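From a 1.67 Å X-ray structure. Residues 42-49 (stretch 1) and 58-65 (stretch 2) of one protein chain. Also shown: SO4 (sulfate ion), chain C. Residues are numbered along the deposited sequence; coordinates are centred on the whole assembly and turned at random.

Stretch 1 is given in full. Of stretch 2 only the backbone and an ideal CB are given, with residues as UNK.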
ATOM      1  N   LYS A  42       5.799  16.595 -14.223  1.00 23.16           N
ATOM      2  CA  LYS A  42       4.618  16.808 -15.072  1.00 20.64           C
ATOM      3  C   LYS A  42       3.304  16.664 -14.322  1.00 16.71           C
ATOM      4  O   LYS A  42       2.238  16.870 -14.917  1.00 18.42           O
ATOM      5  CB  LYS A  42       4.625  15.846 -16.261  1.00 20.39           C
ATOM      6  CG  LYS A  42       5.852  15.915 -17.112  1.00 24.27           C
ATOM      7  CD  LYS A  42       6.092  17.294 -17.594  1.00 30.65           C
ATOM      8  CE  LYS A  42       7.189  17.266 -18.617  1.00 36.10           C
ATOM      9  NZ  LYS A  42       7.624  18.642 -18.850  1.00 41.20           N
ATOM     10  N   LEU A  43       3.341  16.331 -13.027  1.00 21.08           N
ATOM     11  CA  LEU A  43       2.122  16.306 -12.240  1.00 19.14           C
ATOM     12  C   LEU A  43       1.548  17.692 -12.066  1.00 23.38           C
ATOM     13  O   LEU A  43       2.250  18.652 -11.707  1.00 23.53           O
ATOM     14  CB  LEU A  43       2.364  15.695 -10.862  1.00 15.23           C
ATOM     15  CG  LEU A  43       2.672  14.221 -10.879  1.00 14.74           C
ATOM     16  CD1 LEU A  43       3.257  13.780  -9.524  1.00 13.47           C
ATOM     17  CD2 LEU A  43       1.431  13.422 -11.182  1.00 14.98           C
ATOM     18  N   VAL A  44       0.242  17.795 -12.280  1.00 16.89           N
ATOM     19  CA  VAL A  44      -0.478  19.039 -12.055  1.00 18.19           C
ATOM     20  C   VAL A  44      -1.552  18.892 -10.985  1.00 18.45           C
ATOM     21  O   VAL A  44      -2.152  19.900 -10.595  1.00 20.65           O
ATOM     22  CB  VAL A  44      -1.089  19.601 -13.364  1.00 19.49           C
ATOM     23  CG1 VAL A  44      -0.016  19.878 -14.398  1.00 20.34           C
ATOM     24  CG2 VAL A  44      -2.119  18.645 -13.945  1.00 20.97           C
ATOM     25  N   ALA A  45      -1.816  17.673 -10.502  1.00 16.84           N
ATOM     26  CA  ALA A  45      -2.662  17.473  -9.333  1.00 14.23           C
ATOM     27  C   ALA A  45      -2.480  16.048  -8.834  1.00 12.47           C
ATOM     28  O   ALA A  45      -2.089  15.148  -9.597  1.00 13.46           O
ATOM     29  CB  ALA A  45      -4.150  17.732  -9.623  1.00 17.59           C
ATOM     30  N   VAL A  46      -2.777  15.863  -7.553  1.00 16.48           N
ATOM     31  CA  VAL A  46      -2.610  14.586  -6.870  1.00 15.00           C
ATOM     32  C   VAL A  46      -3.778  14.416  -5.900  1.00 16.79           C
ATOM     33  O   VAL A  46      -4.734  15.200  -5.906  1.00 18.32           O
ATOM     34  CB  VAL A  46      -1.249  14.502  -6.148  1.00 15.77           C
ATOM     35  CG1 VAL A  46      -0.095  14.574  -7.157  1.00 14.62           C
ATOM     36  CG2 VAL A  46      -1.156  15.551  -5.056  1.00 17.12           C
ATOM     37  N   SER A  47      -3.720  13.380  -5.074  1.00 11.91           N
ATOM     38  CA  SER A  47      -4.724  13.078  -4.073  1.00 12.85           C
ATOM     39  C   SER A  47      -4.348  13.659  -2.717  1.00 16.23           C
ATOM     40  O   SER A  47      -3.200  14.012  -2.465  1.00 14.22           O
ATOM     41  CB  SER A  47      -4.885  11.574  -3.943  1.00 13.68           C
ATOM     42  OG  SER A  47      -3.820  11.021  -3.199  1.00 12.19           O
ATOM     43  N   GLU A  48      -5.350  13.764  -1.845  1.00 15.68           N
ATOM     44  CA  GLU A  48      -5.085  13.926  -0.426  1.00 16.64           C
ATOM     45  C   GLU A  48      -4.195  12.773   0.020  1.00 17.70           C
ATOM     46  O   GLU A  48      -4.280  11.661  -0.504  1.00 15.63           O
ATOM     47  CB  GLU A  48      -6.395  13.951   0.386  1.00 17.65           C
ATOM     48  CG  GLU A  48      -7.184  15.261   0.247  1.00 20.51           C
ATOM     49  CD  GLU A  48      -8.520  15.289   1.018  1.00 27.99           C
ATOM     50  OE1 GLU A  48      -8.638  14.740   2.130  1.00 25.58           O
ATOM     51  OE2 GLU A  48      -9.481  15.872   0.471  1.00 32.65           O
ATOM     52  N   TYR A  49      -3.293  13.064   0.945  1.00 19.51           N
ATOM     53  CA  TYR A  49      -2.276  12.138   1.406  1.00 17.10           C
ATOM     54  C   TYR A  49      -1.203  11.814   0.378  1.00 15.30           C
ATOM     55  O   TYR A  49      -0.369  10.953   0.648  1.00 15.53           O
ATOM     56  CB  TYR A  49      -2.892  10.846   1.918  1.00 16.90           C
ATOM     57  CG  TYR A  49      -3.355  11.011   3.327  1.00 19.27           C
ATOM     58  CD1 TYR A  49      -4.575  11.560   3.585  1.00 22.70           C
ATOM     59  CD2 TYR A  49      -2.554  10.658   4.379  1.00 23.00           C
ATOM     60  CE1 TYR A  49      -5.023  11.741   4.884  1.00 23.88           C
ATOM     61  CE2 TYR A  49      -2.972  10.821   5.686  1.00 26.03           C
ATOM     62  CZ  TYR A  49      -4.214  11.363   5.926  1.00 29.18           C
ATOM     63  OH  TYR A  49      -4.641  11.528   7.215  1.00 37.06           O
ATOM     64  N   UNK A  58       2.949  20.269  -2.408  1.00 24.86           N
ATOM     65  CA  UNK A  58       2.775  21.554  -3.088  1.00 27.50           C
ATOM     66  C   UNK A  58       1.708  21.544  -4.190  1.00 29.18           C
ATOM     67  O   UNK A  58       1.328  22.558  -4.645  1.00 32.33           O
ATOM     68  CB  UNK A  58       4.112  21.988  -3.692  1.00 27.50           C
ATOM     69  N   UNK A  59       1.258  20.395  -4.592  1.00 23.82           N
ATOM     70  CA  UNK A  59       0.350  20.306  -5.698  1.00 23.86           C
ATOM     71  C   UNK A  59      -1.096  20.295  -5.329  1.00 24.23           C
ATOM     72  O   UNK A  59      -1.438  19.889  -4.304  1.00 23.38           O
ATOM     73  CB  UNK A  59       0.664  19.049  -6.512  1.00 23.86           C
ATOM     74  N   UNK A  60      -1.973  20.756  -6.213  1.00 23.87           N
ATOM     75  CA  UNK A  60      -3.352  20.784  -5.762  1.00 23.57           C
ATOM     76  C   UNK A  60      -3.938  19.371  -5.712  1.00 21.75           C
ATOM     77  O   UNK A  60      -3.453  18.439  -6.361  1.00 19.69           O
ATOM     78  CB  UNK A  60      -4.191  21.678  -6.678  1.00 23.57           C
ATOM     79  N   UNK A  61      -4.949  19.214  -4.862  1.00 22.32           N
ATOM     80  CA  UNK A  61      -5.603  17.939  -4.597  1.00 23.41           C
ATOM     81  C   UNK A  61      -6.909  17.834  -5.377  1.00 23.87           C
ATOM     82  O   UNK A  61      -7.680  18.796  -5.438  1.00 25.28           O
ATOM     83  CB  UNK A  61      -5.863  17.771  -3.099  1.00 23.41           C
ATOM     84  N   UNK A  62      -7.155  16.669  -5.971  1.00 20.17           N
ATOM     85  CA  UNK A  62      -8.409  16.467  -6.696  1.00 20.86           C
ATOM     86  C   UNK A  62      -9.074  15.164  -6.297  1.00 20.65           C
ATOM     87  O   UNK A  62      -9.986  14.695  -6.978  1.00 20.62           O
ATOM     88  CB  UNK A  62      -8.163  16.484  -8.206  1.00 20.86           C
ATOM     89  N   UNK A  63      -8.636  14.546  -5.210  1.00 19.85           N
ATOM     90  CA  UNK A  63      -9.234  13.264  -4.856  1.00 21.40           C
ATOM     91  C   UNK A  63      -8.979  12.948  -3.391  1.00 22.57           C
ATOM     92  O   UNK A  63      -7.948  13.316  -2.824  1.00 22.02           O
ATOM     93  CB  UNK A  63      -8.684  12.147  -5.745  1.00 21.40           C
ATOM     94  N   UNK A  64      -9.936  12.246  -2.794  1.00 20.97           N
ATOM     95  CA  UNK A  64      -9.803  11.717  -1.445  1.00 21.23           C
ATOM     96  C   UNK A  64     -10.579  10.414  -1.401  1.00 25.70           C
ATOM     97  O   UNK A  64     -11.008   9.900  -2.437  1.00 23.38           O
ATOM     98  CB  UNK A  64     -10.305  12.707  -0.392  1.00 21.23           C
ATOM     99  N   UNK A  65     -10.730   9.854  -0.200  1.00 24.83           N
ATOM    100  CA  UNK A  65     -11.194   8.474  -0.120  1.00 24.45           C
ATOM    101  C   UNK A  65     -12.638   8.312  -0.524  1.00 29.01           C
ATOM    102  O   UNK A  65     -13.068   7.189  -0.788  1.00 31.13           O
ATOM    103  CB  UNK A  65     -11.004   7.939   1.301  1.00 24.45           C
TER
HETATM  104  S   SO4 C 402      -3.555  16.538   2.079  1.00 51.59           S
HETATM  105  O1  SO4 C 402      -2.322  15.879   1.613  1.00 36.29           O
HETATM  106  O2  SO4 C 402      -3.223  17.624   3.002  1.00 62.11           O
HETATM  107  O3  SO4 C 402      -4.368  15.544   2.779  1.00 54.97           O
HETATM  108  O4  SO4 C 402      -4.300  17.128   0.966  1.00 57.24           O

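Position 58 has nothing of stretch 1 within 5.5 Å of its ideal CB. The contact sets no demand here, and many residues would do. The deposited residue is E58, which makes no contact with stretch 1.

At position 59 the CA-to-CB bond points toward stretch 1. The ideal CB lies 4.2 Å from V46 CG2, and the side chain of L43 lies farther along. This is an apolar site, suited to leucine, isoleucine, valine or methionine. The residue is L59. Its CD1 reaches both walls, 3.8 Å from L43 CB and 3.9 Å from V46 CG1.

Position 60 points sideways, with its ideal CB 4.8 Å from V44 O and 4.9 Å from A45 CB. Its backbone O accepts from V46 N at 2.9 Å, whatever the side chain. Polar or long residues would suit the site. The residue is E60. Its CG packs 3.7 Å from V44 O. Water 1 donates to V44 O and accepts from E60 N, both at 2.8 Å. Water 2 donates to V44 O at 2.7 Å and, weakly, to E60 OE2 at 3.3 Å.

Position 61 is bridged to V46, with CA atoms 5.0 Å apart. Its ideal CB is 4.0 Å from V46 O and 4.2 Å from E48 N. The sulfate lies beyond, so a long basic side chain, arginine or lysine, fits well. The residue is R61. NE donates to SO4 O4 at 2.6 Å and NH2 to SO4 O1 at 2.8 Å. The ion also accepts from Y49 N, with O1 at 3.1 Å, and so links the two stretches. S47 O lies over one face of the guanidinium. NH1 turns back to L59 O at 2.9 Å.

Position 62 donates its backbone N to V46 O at 2.8 Å. Its ideal CB is 4.4 Å from A45 CB, so a small or medium apolar residue would suit. The residue is V62, whose CG1 meets A45 CB at 3.8 Å.

Position 63 has its ideal CB 4.2 Å from S47 CB. Alanine, serine or another small residue would pack easily. Its backbone O accepts from E48 N at 2.8 Å. The residue is A63.

At position 64 the ideal CB lies 3.4 Å from E48 OE2. That carboxylate favours a donor: asparagine, serine, threonine or a basic residue. The residue is N64, and its ND2 donates to E48 OE2 at 3.1 Å.

Position 65 is again out of reach at CB and unconstrained here. The residue is H65.

Stretch 2, residues 58-65: ELERVANH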
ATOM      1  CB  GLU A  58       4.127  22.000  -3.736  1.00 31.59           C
ATOM      2  CG  GLU A  58       4.181  23.419  -4.236  1.00 41.83           C
ATOM      3  CD  GLU A  58       5.548  23.945  -4.554  1.00 48.04           C
ATOM      4  OE1 GLU A  58       6.412  23.164  -4.781  1.00 45.03           O
ATOM      5  OE2 GLU A  58       5.725  25.177  -4.538  1.00 53.06           O
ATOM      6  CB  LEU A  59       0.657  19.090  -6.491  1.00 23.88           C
ATOM      7  CG  LEU A  59       2.073  18.889  -6.999  1.00 22.29           C
ATOM      8  CD1 LEU A  59       2.377  17.520  -7.578  1.00 19.62           C
ATOM      9  CD2 LEU A  59       2.365  19.952  -8.000  1.00 28.03           C
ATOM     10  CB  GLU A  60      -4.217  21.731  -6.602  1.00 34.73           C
ATOM     11  CG  GLU A  60      -4.317  21.495  -8.057  1.00 38.97           C
ATOM     12  CD  GLU A  60      -5.227  22.535  -8.713  1.00 45.72           C
ATOM     13  OE1 GLU A  60      -6.041  23.184  -8.009  1.00 44.45           O
ATOM     14  OE2 GLU A  60      -5.114  22.724  -9.932  1.00 52.05           O
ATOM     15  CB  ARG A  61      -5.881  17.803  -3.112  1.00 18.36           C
ATOM     16  CG  ARG A  61      -4.713  17.272  -2.339  1.00 16.86           C
ATOM     17  CD  ARG A  61      -3.703  18.294  -1.881  1.00 17.98           C
ATOM     18  NE  ARG A  61      -2.735  17.551  -1.066  1.00 19.39           N
ATOM     19  CZ  ARG A  61      -1.492  17.236  -1.420  1.00 20.87           C
ATOM     20  NH1 ARG A  61      -0.944  17.698  -2.541  1.00 18.96           N
ATOM     21  NH2 ARG A  61      -0.779  16.490  -0.602  1.00 19.35           N
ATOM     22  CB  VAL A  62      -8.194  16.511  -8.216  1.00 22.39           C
ATOM     23  CG1 VAL A  62      -7.837  17.944  -8.658  1.00 23.88           C
ATOM     24  CG2 VAL A  62      -7.137  15.516  -8.663  1.00 18.02           C
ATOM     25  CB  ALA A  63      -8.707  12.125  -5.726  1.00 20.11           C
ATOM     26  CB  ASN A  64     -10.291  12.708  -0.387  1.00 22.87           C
ATOM     27  CG  ASN A  64     -11.727  13.105  -0.587  1.00 31.46           C
ATOM     28  OD1 ASN A  64     -12.593  12.275  -0.862  1.00 30.07           O
ATOM     29  ND2 ASN A  64     -11.988  14.393  -0.447  1.00 34.35           N
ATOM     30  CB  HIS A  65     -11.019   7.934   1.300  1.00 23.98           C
ATOM     31  CG  HIS A  65     -11.827   8.670   2.326  1.00 29.15           C
ATOM     32  ND1 HIS A  65     -12.829   8.069   3.066  1.00 31.75           N
ATOM     33  CD2 HIS A  65     -11.774   9.958   2.740  1.00 28.72           C
ATOM     34  CE1 HIS A  65     -13.344   8.956   3.899  1.00 36.12           C
ATOM     35  NE2 HIS A  65     -12.718  10.105   3.728  1.00 34.57           N
TER
HETATM   36  O   HOH W   1      -0.908  21.504  -8.658  1.00 31.89           O
HETATM   37  O   HOH W   2      -2.189  22.475 -11.515  1.00 34.55           O
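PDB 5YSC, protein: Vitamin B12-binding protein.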